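Local coordinates for protein cellulose 1,4-beta-cellobiosidase (Clostridium thermocellum, PDB 3ZQX) that is the family 3b carbohydrate-binding module of a cellulosomal cellobiohydrolase, related to modules that bind cellulose, though its own adhesion may be deficient or altered, at residues A[2-6]-A[129-133]; A[16-20]-A[99-103]; A[38-44]-A[77-83]. The protein carries 1 engineered substitution. All coordinates share one frame; numbering follows the deposited sequence. Where two conformers were deposited one is given.

Contact 1: A[2-6]-A[129-133]; sequences DVKVQ and KVTLY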
loop_
_atom_site.group_PDB
_atom_site.type_symbol
_atom_site.label_atom_id
_atom_site.label_comp_id
_atom_site.label_asym_id
_atom_site.label_seq_id
_atom_site.Cartn_x
_atom_site.Cartn_y
_atom_site.Cartn_z
ATOM N N ASP A 2 1.650 -5.403 16.945
ATOM C CA ASP A 2 2.060 -6.159 15.773
ATOM C C ASP A 2 2.448 -5.134 14.698
ATOM O O ASP A 2 2.644 -3.950 14.992
ATOM C CB ASP A 2 0.931 -7.089 15.308
ATOM C CG ASP A 2 1.446 -8.330 14.597
ATOM O OD1 ASP A 2 2.597 -8.305 14.113
ATOM O OD2 ASP A 2 0.702 -9.330 14.516
ATOM N N VAL A 3 2.615 -5.571 13.462
ATOM C CA VAL A 3 2.920 -4.631 12.397
ATOM C C VAL A 3 1.759 -3.668 12.107
ATOM O O VAL A 3 0.582 -4.023 12.241
ATOM C CB VAL A 3 3.348 -5.367 11.107
ATOM C CG1 VAL A 3 4.794 -5.855 11.223
ATOM C CG2 VAL A 3 2.396 -6.528 10.804
ATOM N N LYS A 4 2.109 -2.445 11.725
ATOM C CA LYS A 4 1.138 -1.428 11.329
ATOM C C LYS A 4 1.640 -0.691 10.092
ATOM O O LYS A 4 2.816 -0.800 9.733
ATOM C CB LYS A 4 0.899 -0.422 12.458
ATOM C CG LYS A 4 2.110 0.446 12.792
ATOM C CD LYS A 4 1.806 1.432 13.912
ATOM C CE LYS A 4 3.006 2.316 14.201
ATOM N NZ LYS A 4 2.763 3.283 15.319
ATOM N N VAL A 5 0.748 0.066 9.451
ATOM C CA VAL A 5 1.091 0.886 8.298
ATOM C C VAL A 5 0.909 2.347 8.609
ATOM O O VAL A 5 -0.110 2.746 9.178
ATOM C CB VAL A 5 0.181 0.574 7.085
ATOM C CG1 VAL A 5 0.480 1.522 5.926
ATOM C CG2 VAL A 5 0.338 -0.869 6.659
ATOM N N GLN A 6 1.898 3.134 8.200
ATOM C CA GLN A 6 1.748 4.577 8.098
ATOM C C GLN A 6 1.678 4.958 6.629
ATOM O O GLN A 6 2.245 4.279 5.763
ATOM C CB GLN A 6 2.920 5.299 8.741
ATOM C CG GLN A 6 3.196 4.843 10.143
ATOM C CD GLN A 6 4.236 5.698 10.806
ATOM O OE1 GLN A 6 5.296 5.968 10.234
ATOM N NE2 GLN A 6 3.931 6.164 12.012
ATOM N N LYS A 129 -6.764 2.644 6.811
ATOM C CA LYS A 129 -7.414 2.302 5.544
ATOM C C LYS A 129 -6.500 1.577 4.560
ATOM O O LYS A 129 -6.913 1.284 3.444
ATOM C CB LYS A 129 -8.077 3.520 4.909
ATOM C CG LYS A 129 -9.245 4.044 5.729
ATOM C CD LYS A 129 -9.876 5.267 5.084
ATOM C CE LYS A 129 -11.038 5.787 5.915
ATOM N NZ LYS A 129 -11.614 7.034 5.334
ATOM N N VAL A 130 -5.277 1.289 4.987
ATOM C CA VAL A 130 -4.383 0.382 4.278
ATOM C C VAL A 130 -4.194 -0.796 5.213
ATOM O O VAL A 130 -3.844 -0.614 6.376
ATOM C CB VAL A 130 -3.039 1.068 3.939
ATOM C CG1 VAL A 130 -2.012 0.077 3.395
ATOM C CG2 VAL A 130 -3.279 2.196 2.951
ATOM N N THR A 131 -4.422 -1.999 4.715
ATOM C CA THR A 131 -4.448 -3.185 5.562
ATOM C C THR A 131 -3.166 -3.995 5.461
ATOM O O THR A 131 -2.435 -3.932 4.459
ATOM C CB THR A 131 -5.605 -4.105 5.188
ATOM O OG1 THR A 131 -5.519 -4.361 3.784
ATOM C CG2 THR A 131 -6.955 -3.476 5.544
ATOM N N LEU A 132 -2.868 -4.705 6.545
ATOM C CA LEU A 132 -1.864 -5.764 6.531
ATOM C C LEU A 132 -2.492 -7.087 6.926
ATOM O O LEU A 132 -3.291 -7.152 7.872
ATOM C CB LEU A 132 -0.727 -5.489 7.510
ATOM C CG LEU A 132 0.091 -4.231 7.281
ATOM C CD1 LEU A 132 1.095 -4.046 8.410
ATOM C CD2 LEU A 132 0.780 -4.273 5.921
ATOM N N TYR A 133 -2.083 -8.136 6.214
ATOM C CA TYR A 133 -2.443 -9.516 6.520
ATOM C C TYR A 133 -1.182 -10.316 6.778
ATOM O O TYR A 133 -0.133 -10.082 6.150
ATOM C CB TYR A 133 -3.199 -10.157 5.356
ATOM C CG TYR A 133 -4.542 -9.526 5.091
ATOM C CD1 TYR A 133 -4.653 -8.385 4.305
ATOM C CD2 TYR A 133 -5.699 -10.054 5.641
ATOM C CE1 TYR A 133 -5.883 -7.798 4.067
ATOM C CE2 TYR A 133 -6.938 -9.466 5.403
ATOM C CZ TYR A 133 -7.015 -8.336 4.618
ATOM O OH TYR A 133 -8.231 -7.732 4.366
#

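Contact 2: A[16-20]-A[99-103]; sequences TQEIK and FVIRY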
loop_
_atom_site.group_PDB
_atom_site.type_symbol
_atom_site.label_atom_id
_atom_site.label_comp_id
_atom_site.label_asym_id
_atom_site.label_seq_id
_atom_site.Cartn_x
_atom_site.Cartn_y
_atom_site.Cartn_z
ATOM N N THR A 16 -6.057 12.245 -11.882
ATOM C CA THR A 16 -4.621 12.170 -12.100
ATOM C C THR A 16 -4.275 10.874 -12.795
ATOM O O THR A 16 -4.964 9.870 -12.613
ATOM C CB THR A 16 -3.841 12.246 -10.767
ATOM O OG1 THR A 16 -2.440 12.107 -11.025
ATOM C CG2 THR A 16 -4.279 11.144 -9.814
ATOM N N GLN A 17 -3.186 10.879 -13.549
ATOM C CA GLN A 17 -2.682 9.653 -14.139
ATOM C C GLN A 17 -1.899 8.799 -13.145
ATOM O O GLN A 17 -1.598 7.642 -13.440
ATOM C CB GLN A 17 -1.812 9.974 -15.346
ATOM C CG GLN A 17 -2.585 10.612 -16.475
ATOM C CD GLN A 17 -1.680 11.377 -17.402
ATOM O OE1 GLN A 17 -0.991 12.301 -16.977
ATOM N NE2 GLN A 17 -1.638 10.973 -18.665
ATOM N N GLU A 18 -1.528 9.364 -11.998
ATOM C CA GLU A 18 -0.740 8.627 -11.020
ATOM C C GLU A 18 -1.301 8.778 -9.611
ATOM O O GLU A 18 -1.246 9.857 -9.022
ATOM C CB GLU A 18 0.709 9.122 -11.039
ATOM C CG GLU A 18 1.426 8.820 -12.342
ATOM C CD GLU A 18 2.889 9.211 -12.322
ATOM O OE1 GLU A 18 3.252 10.142 -11.579
ATOM O OE2 GLU A 18 3.678 8.577 -13.048
ATOM N N ILE A 19 -1.800 7.685 -9.042
ATOM C CA ILE A 19 -1.958 7.621 -7.597
ATOM C C ILE A 19 -0.541 7.624 -7.044
ATOM O O ILE A 19 0.313 6.931 -7.590
ATOM C CB ILE A 19 -2.699 6.336 -7.162
ATOM C CG1 ILE A 19 -4.115 6.303 -7.744
ATOM C CG2 ILE A 19 -2.704 6.206 -5.651
ATOM C CD1 ILE A 19 -4.834 4.979 -7.536
ATOM N N LYS A 20 -0.256 8.461 -6.048
ATOM C CA LYS A 20 1.105 8.546 -5.540
ATOM C C LYS A 20 1.119 8.879 -4.062
ATOM O O LYS A 20 0.520 9.872 -3.640
ATOM C CB LYS A 20 1.888 9.610 -6.316
ATOM C CG LYS A 20 3.355 9.730 -5.921
ATOM C CD LYS A 20 4.092 10.765 -6.751
ATOM C CE LYS A 20 5.548 10.873 -6.333
ATOM N NZ LYS A 20 6.285 11.876 -7.136
ATOM N N PHE A 99 5.140 4.803 -3.612
ATOM C CA PHE A 99 4.313 4.089 -4.568
ATOM C C PHE A 99 3.656 5.006 -5.562
ATOM O O PHE A 99 3.198 6.105 -5.213
ATOM C CB PHE A 99 3.270 3.175 -3.884
ATOM C CG PHE A 99 2.107 3.891 -3.230
ATOM C CD1 PHE A 99 2.223 4.440 -1.959
ATOM C CD2 PHE A 99 0.870 3.946 -3.868
ATOM C CE1 PHE A 99 1.142 5.067 -1.360
ATOM C CE2 PHE A 99 -0.213 4.558 -3.266
ATOM C CZ PHE A 99 -0.078 5.119 -2.015
ATOM N N VAL A 100 3.621 4.527 -6.803
ATOM C CA VAL A 100 2.835 5.100 -7.879
ATOM C C VAL A 100 2.015 3.971 -8.491
ATOM O O VAL A 100 2.534 2.858 -8.700
ATOM C CB VAL A 100 3.745 5.708 -8.959
ATOM C CG1 VAL A 100 2.993 5.906 -10.272
ATOM C CG2 VAL A 100 4.339 7.023 -8.467
ATOM N N ILE A 101 0.740 4.249 -8.756
ATOM C CA ILE A 101 -0.102 3.340 -9.523
ATOM C C ILE A 101 -0.564 4.086 -10.760
ATOM O O ILE A 101 -1.160 5.172 -10.666
ATOM C CB ILE A 101 -1.347 2.881 -8.736
ATOM C CG1 ILE A 101 -0.955 2.207 -7.420
ATOM C CG2 ILE A 101 -2.207 1.952 -9.592
ATOM C CD1 ILE A 101 -2.085 2.133 -6.423
ATOM N N ARG A 102 -0.272 3.532 -11.927
ATOM C CA ARG A 102 -0.640 4.172 -13.180
ATOM C C ARG A 102 -1.131 3.134 -14.167
ATOM O O ARG A 102 -1.045 1.938 -13.910
ATOM C CB ARG A 102 0.530 4.962 -13.752
ATOM C CG ARG A 102 1.723 4.150 -14.147
ATOM C CD ARG A 102 2.781 5.168 -14.547
ATOM N NE ARG A 102 4.072 4.592 -14.879
ATOM C CZ ARG A 102 5.238 5.109 -14.504
ATOM N NH1 ARG A 102 5.294 6.214 -13.761
ATOM N NH2 ARG A 102 6.356 4.509 -14.867
ATOM N N TYR A 103 -1.695 3.596 -15.272
ATOM C CA TYR A 103 -2.083 2.720 -16.366
ATOM C C TYR A 103 -1.025 2.672 -17.461
ATOM O O TYR A 103 -0.360 3.673 -17.738
ATOM C CB TYR A 103 -3.388 3.207 -16.974
ATOM C CG TYR A 103 -4.598 3.002 -16.100
ATOM C CD1 TYR A 103 -5.229 1.775 -16.052
ATOM C CD2 TYR A 103 -5.112 4.036 -15.326
ATOM C CE1 TYR A 103 -6.345 1.574 -15.266
ATOM C CE2 TYR A 103 -6.231 3.848 -14.534
ATOM C CZ TYR A 103 -6.841 2.615 -14.505
ATOM O OH TYR A 103 -7.961 2.386 -13.740
HETATM O O HOH W 1 -2.094 6.371 -15.810
#

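Contact 3: A[38-44]-A[77-83]; sequences IVLRYYF and HYLQLEF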
loop_
_atom_site.group_PDB
_atom_site.type_symbol
_atom_site.label_atom_id
_atom_site.label_comp_id
_atom_site.label_asym_id
_atom_site.label_seq_id
_atom_site.Cartn_x
_atom_site.Cartn_y
_atom_site.Cartn_z
ATOM N N ILE A 38 4.098 -11.038 4.921
ATOM C CA ILE A 38 3.195 -9.906 5.109
ATOM C C ILE A 38 2.612 -9.428 3.781
ATOM O O ILE A 38 3.336 -9.325 2.788
ATOM C CB ILE A 38 3.937 -8.764 5.845
ATOM C CG1 ILE A 38 4.288 -9.208 7.270
ATOM C CG2 ILE A 38 3.119 -7.487 5.844
ATOM C CD1 ILE A 38 5.283 -8.326 7.983
ATOM N N VAL A 39 1.307 -9.170 3.766
ATOM C CA VAL A 39 0.600 -8.678 2.594
ATOM C C VAL A 39 0.008 -7.316 2.935
ATOM O O VAL A 39 -0.688 -7.175 3.944
ATOM C CB VAL A 39 -0.542 -9.646 2.223
ATOM C CG1 VAL A 39 -1.404 -9.072 1.114
ATOM C CG2 VAL A 39 0.012 -11.012 1.825
ATOM N N LEU A 40 0.290 -6.318 2.104
ATOM C CA LEU A 40 -0.275 -4.977 2.257
ATOM C C LEU A 40 -1.287 -4.721 1.143
ATOM O O LEU A 40 -1.049 -5.102 -0.006
ATOM C CB LEU A 40 0.853 -3.937 2.196
ATOM C CG LEU A 40 0.481 -2.449 2.233
ATOM C CD1 LEU A 40 1.605 -1.608 2.836
ATOM C CD2 LEU A 40 0.108 -1.926 0.857
ATOM N N ARG A 41 -2.413 -4.077 1.470
ATOM C CA ARG A 41 -3.378 -3.694 0.435
ATOM C C ARG A 41 -3.801 -2.236 0.542
ATOM O O ARG A 41 -4.145 -1.744 1.624
ATOM C CB ARG A 41 -4.614 -4.601 0.459
ATOM C CG ARG A 41 -4.277 -6.033 0.100
ATOM C CD ARG A 41 -5.481 -6.963 0.147
ATOM N NE ARG A 41 -5.056 -8.293 -0.291
ATOM C CZ ARG A 41 -5.787 -9.397 -0.195
ATOM N NH1 ARG A 41 -6.989 -9.356 0.354
ATOM N NH2 ARG A 41 -5.298 -10.549 -0.639
ATOM N N TYR A 42 -3.748 -1.564 -0.608
ATOM C CA TYR A 42 -4.228 -0.200 -0.791
ATOM C C TYR A 42 -5.425 -0.258 -1.732
ATOM O O TYR A 42 -5.301 -0.690 -2.879
ATOM C CB TYR A 42 -3.109 0.676 -1.395
ATOM C CG TYR A 42 -3.540 2.096 -1.733
ATOM C CD1 TYR A 42 -4.148 2.393 -2.944
ATOM C CD2 TYR A 42 -3.340 3.138 -0.829
ATOM C CE1 TYR A 42 -4.548 3.687 -3.248
ATOM C CE2 TYR A 42 -3.742 4.427 -1.119
ATOM C CZ TYR A 42 -4.342 4.705 -2.327
ATOM O OH TYR A 42 -4.733 6.001 -2.583
ATOM N N TYR A 43 -6.584 0.150 -1.224
ATOM C CA TYR A 43 -7.861 -0.043 -1.909
ATOM C C TYR A 43 -8.214 1.134 -2.796
ATOM O O TYR A 43 -8.214 2.283 -2.351
ATOM C CB TYR A 43 -8.970 -0.291 -0.874
ATOM C CG TYR A 43 -8.691 -1.520 -0.047
ATOM C CD1 TYR A 43 -9.048 -2.777 -0.507
ATOM C CD2 TYR A 43 -8.001 -1.434 1.165
ATOM C CE1 TYR A 43 -8.760 -3.919 0.226
ATOM C CE2 TYR A 43 -7.706 -2.566 1.907
ATOM C CZ TYR A 43 -8.089 -3.803 1.437
ATOM O OH TYR A 43 -7.777 -4.914 2.183
ATOM N N PHE A 44 -8.495 0.844 -4.065
ATOM C CA PHE A 44 -8.907 1.870 -4.999
ATOM C C PHE A 44 -9.765 1.239 -6.070
ATOM O O PHE A 44 -9.609 0.057 -6.384
ATOM C CB PHE A 44 -7.684 2.581 -5.614
ATOM C CG PHE A 44 -6.931 1.768 -6.643
ATOM C CD1 PHE A 44 -6.015 0.795 -6.271
ATOM C CD2 PHE A 44 -7.133 2.003 -7.996
ATOM C CE1 PHE A 44 -5.318 0.071 -7.228
ATOM C CE2 PHE A 44 -6.444 1.278 -8.966
ATOM C CZ PHE A 44 -5.519 0.320 -8.576
ATOM N N HIS A 77 -11.519 -3.682 -4.830
ATOM C CA HIS A 77 -10.294 -3.715 -5.623
ATOM C C HIS A 77 -9.112 -3.066 -4.893
ATOM O O HIS A 77 -9.286 -2.121 -4.107
ATOM C CB HIS A 77 -10.572 -3.010 -6.952
ATOM C CG HIS A 77 -9.435 -3.072 -7.921
ATOM N ND1 HIS A 77 -8.546 -2.037 -8.103
ATOM C CD2 HIS A 77 -9.048 -4.053 -8.773
ATOM C CE1 HIS A 77 -7.651 -2.387 -9.014
ATOM N NE2 HIS A 77 -7.936 -3.602 -9.442
ATOM N N TYR A 78 -7.904 -3.555 -5.159
ATOM C CA TYR A 78 -6.707 -3.040 -4.497
ATOM C C TYR A 78 -5.426 -3.281 -5.283
ATOM O O TYR A 78 -5.329 -4.183 -6.127
ATOM C CB TYR A 78 -6.522 -3.671 -3.092
ATOM C CG TYR A 78 -6.616 -5.190 -3.119
ATOM C CD1 TYR A 78 -5.520 -5.981 -3.448
ATOM C CD2 TYR A 78 -7.821 -5.831 -2.860
ATOM C CE1 TYR A 78 -5.631 -7.364 -3.516
ATOM C CE2 TYR A 78 -7.940 -7.214 -2.918
ATOM C CZ TYR A 78 -6.841 -7.975 -3.247
ATOM O OH TYR A 78 -6.909 -9.340 -3.331
ATOM N N LEU A 79 -4.440 -2.450 -4.957
ATOM C CA LEU A 79 -3.032 -2.784 -5.093
ATOM C C LEU A 79 -2.636 -3.663 -3.913
ATOM O O LEU A 79 -2.930 -3.336 -2.760
ATOM C CB LEU A 79 -2.180 -1.512 -5.009
ATOM C CG LEU A 79 -0.676 -1.721 -4.801
ATOM C CD1 LEU A 79 -0.011 -2.304 -6.042
ATOM C CD2 LEU A 79 -0.002 -0.425 -4.368
ATOM N N GLN A 80 -1.943 -4.763 -4.201
ATOM C CA GLN A 80 -1.355 -5.610 -3.186
ATOM C C GLN A 80 0.162 -5.538 -3.285
ATOM O O GLN A 80 0.739 -5.622 -4.374
ATOM C CB GLN A 80 -1.807 -7.061 -3.382
ATOM C CG GLN A 80 -1.107 -8.054 -2.473
ATOM C CD GLN A 80 -1.874 -9.352 -2.384
ATOM O OE1 GLN A 80 -3.022 -9.361 -1.964
ATOM N NE2 GLN A 80 -1.260 -10.454 -2.813
ATOM N N LEU A 81 0.810 -5.366 -2.141
ATOM C CA LEU A 81 2.252 -5.537 -2.068
ATOM C C LEU A 81 2.590 -6.736 -1.228
ATOM O O LEU A 81 2.142 -6.868 -0.078
ATOM C CB LEU A 81 2.956 -4.323 -1.476
ATOM C CG LEU A 81 2.889 -3.059 -2.313
ATOM C CD1 LEU A 81 3.653 -1.950 -1.621
ATOM C CD2 LEU A 81 3.437 -3.316 -3.718
ATOM N N GLU A 82 3.369 -7.616 -1.835
ATOM C CA GLU A 82 4.048 -8.687 -1.140
ATOM C C GLU A 82 5.543 -8.396 -1.243
ATOM O O GLU A 82 5.954 -7.406 -1.849
ATOM C CB GLU A 82 3.666 -10.041 -1.734
ATOM C CG GLU A 82 2.246 -10.430 -1.361
ATOM C CD GLU A 82 1.733 -11.615 -2.123
ATOM O OE1 GLU A 82 1.525 -11.478 -3.343
ATOM O OE2 GLU A 82 1.531 -12.685 -1.506
ATOM N N PHE A 83 6.353 -9.251 -0.632
ATOM C CA PHE A 83 7.765 -8.970 -0.456
ATOM C C PHE A 83 8.573 -10.239 -0.585
ATOM O O PHE A 83 8.104 -11.330 -0.291
ATOM C CB PHE A 83 8.024 -8.387 0.942
ATOM C CG PHE A 83 7.201 -7.162 1.235
ATOM C CD1 PHE A 83 5.920 -7.284 1.748
ATOM C CD2 PHE A 83 7.697 -5.896 0.983
ATOM C CE1 PHE A 83 5.138 -6.157 1.985
ATOM C CE2 PHE A 83 6.926 -4.764 1.224
ATOM C CZ PHE A 83 5.650 -4.900 1.727
HETATM O O HOH W 2 4.735 -10.982 1.144
#

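Contact 1: A[2-6]-A[129-133]
Val3, which packs on Leu132, gives its backbone N to Asp2 OD1 at 2.8 Å, the donor lying on the anti side of the carboxylate and 32° out of its plane. The same oxygen is hydrogen-bonded to Tyr33 OH, and Asp2 OD2 forms a salt bridge with Lys134, so the carboxylate, just ahead of strand 3-6, ties it to strand 130-134 at one margin of an apolar interface. This is face-to-face packing in the beta-sandwich of a CBM3 module. Strand 3-6 belongs to one sheet and strand 130-133 to the other, their axes 7.0 Å apart at closest and running nearly antiparallel at 157°.

Val5 and Leu132 fill the middle. Val5 CG1 lies anti to the backbone N (chi1 175°) and meets Val130 CG1 at 3.8 Å, the two side chains crossing at about a right angle. The other branch is driven into the isobutyl fork of Leu132: Val5 CG2 stands only 3.4 Å from Leu132 CG, tighter than normal van der Waals contact, and 3.5 Å from CD2 of that leucine. Leu132 CD1 extends to the valine two residues earlier, 3.7 Å from Val3 CG2, spanning two positions. Lys4, between the two valines, turns away and pairs with Asp126. In their own sheet Leu40 of strand 38-43 packs beside Val130 and Leu132; Phe23 of the facing sheet touches Val130.

No hydrogen bond crosses between the two segments; besides the marginal salt bridge, cohesion here probably rests mainly on close packing and burial of branched aliphatic groups.

Contact 2: A[16-20]-A[99-103]
Glu18 and Arg102 form a salt bridge, Arg102 NH1 giving a hydrogen bond of 3.0 Å to Glu18 OE2. The donor approaches nearly end-on to the carboxylate C-O bond, and the oxygen sits at the guanidinium edge with the two flat groups only 13° apart. A second partner, Tyr57 OH, also bonds NH1 and helps to fix the arginine end. The bridge lies over an antiparallel strand pair in one sheet of the beta-sandwich.

Below it, Ile19 and Ile101 make a hydrogen-bonded pair, with Ile19 N to Ile101 O at 3.1 Å and Ile101 N to Ile19 O at 3.0 Å. Lys20 and Val100 follow as a non-hydrogen-bonded pair. Toward residue 17 direct pairing gives way to a water, which donates to Gln17 O and accepts from Tyr103 N. An ST turn shapes the chain there, Thr16 OG1 taking the backbone N of Glu18 at 3.1 Å.

Side chains sort by face. With Glu18 and Arg102 lie Lys20 and Val100: Val100 CG1 abuts the Glu18 chain, and Val100 CG2 lies 3.8 Å from Lys20 CG. The other face turns into the core, where Ile19 and Ile101 run side by side against Tyr42 of the facing sheet. With CG1 beside the backbone N (chi1 -62°), Ile19 CG2 lies anti to that nitrogen and reaches Phe99, whose ring stacks on Phe23; the closest approach is CG2 of Ile19 to CE2 of Phe99, 3.8 Å.

Contact 3: A[38-44]-A[77-83]
Arg41 grips Gln80 side-on, its NE at 2.8 Å and NH2 at 2.9 Å both bonding Gln80 OE1, with guanidinium and amide nearly coplanar. These residues form a cross-strand pair in an antiparallel sheet of the beta-sandwich. Tyr78 supplies a flat floor: the guanidinium stacks on its ring, planes 12° apart, and Arg41 CD sits 3.6 Å from the Tyr78 ring centroid in a CH-pi contact. With CG beside the backbone N (chi1 -65°) and an extended chain, Arg41 runs across that ring to the amide. A weak bond from Gln80 NE2 to Glu82 OE1 may help hold the amide's rotation.

This polar and aromatic surface is consistent with the shallow groove that CBM3 modules carry. The backbone beneath it is zipped by Leu40 with Leu81 and Tyr42 with Leu79, hydrogen-bonded pairs whose side chains face the core; Leu40 N to Leu81 O is almost straight at 178°. Beyond Tyr43 and Tyr78, the non-hydrogen-bonded pair ending the ladder, His77 presents its edge to the face of Phe44 in a T-shaped pair. The imidazole is fixed by its own bond back to that residue, ND1 of His77 to O of Phe44, 2.9 Å.

How the contacts relate
Contact 1 joins the two sheets of the sandwich, contact 2 pairs strands within one and contact 3 within the other. Contacts 1 and 3 meet where strands 130-134 and 38-43 run side by side, centres about 10 Å apart, stitched by Tyr133 N to Val39 O at 2.8 Å and by the Thr131 and Tyr43 hydroxyls. Contacts 2 and 3, about 14 Å apart between centres, meet through the core, with Ile19 CD1 3.8 Å from Phe44 CD2. Contacts 1 and 2, centres about 21 Å apart, do not touch. Calcium lies near contacts 2 and 3, about 5 Å from the Phe44 side chain and about 6 Å from that of Ile19; Thr45 of its site follows 38-44.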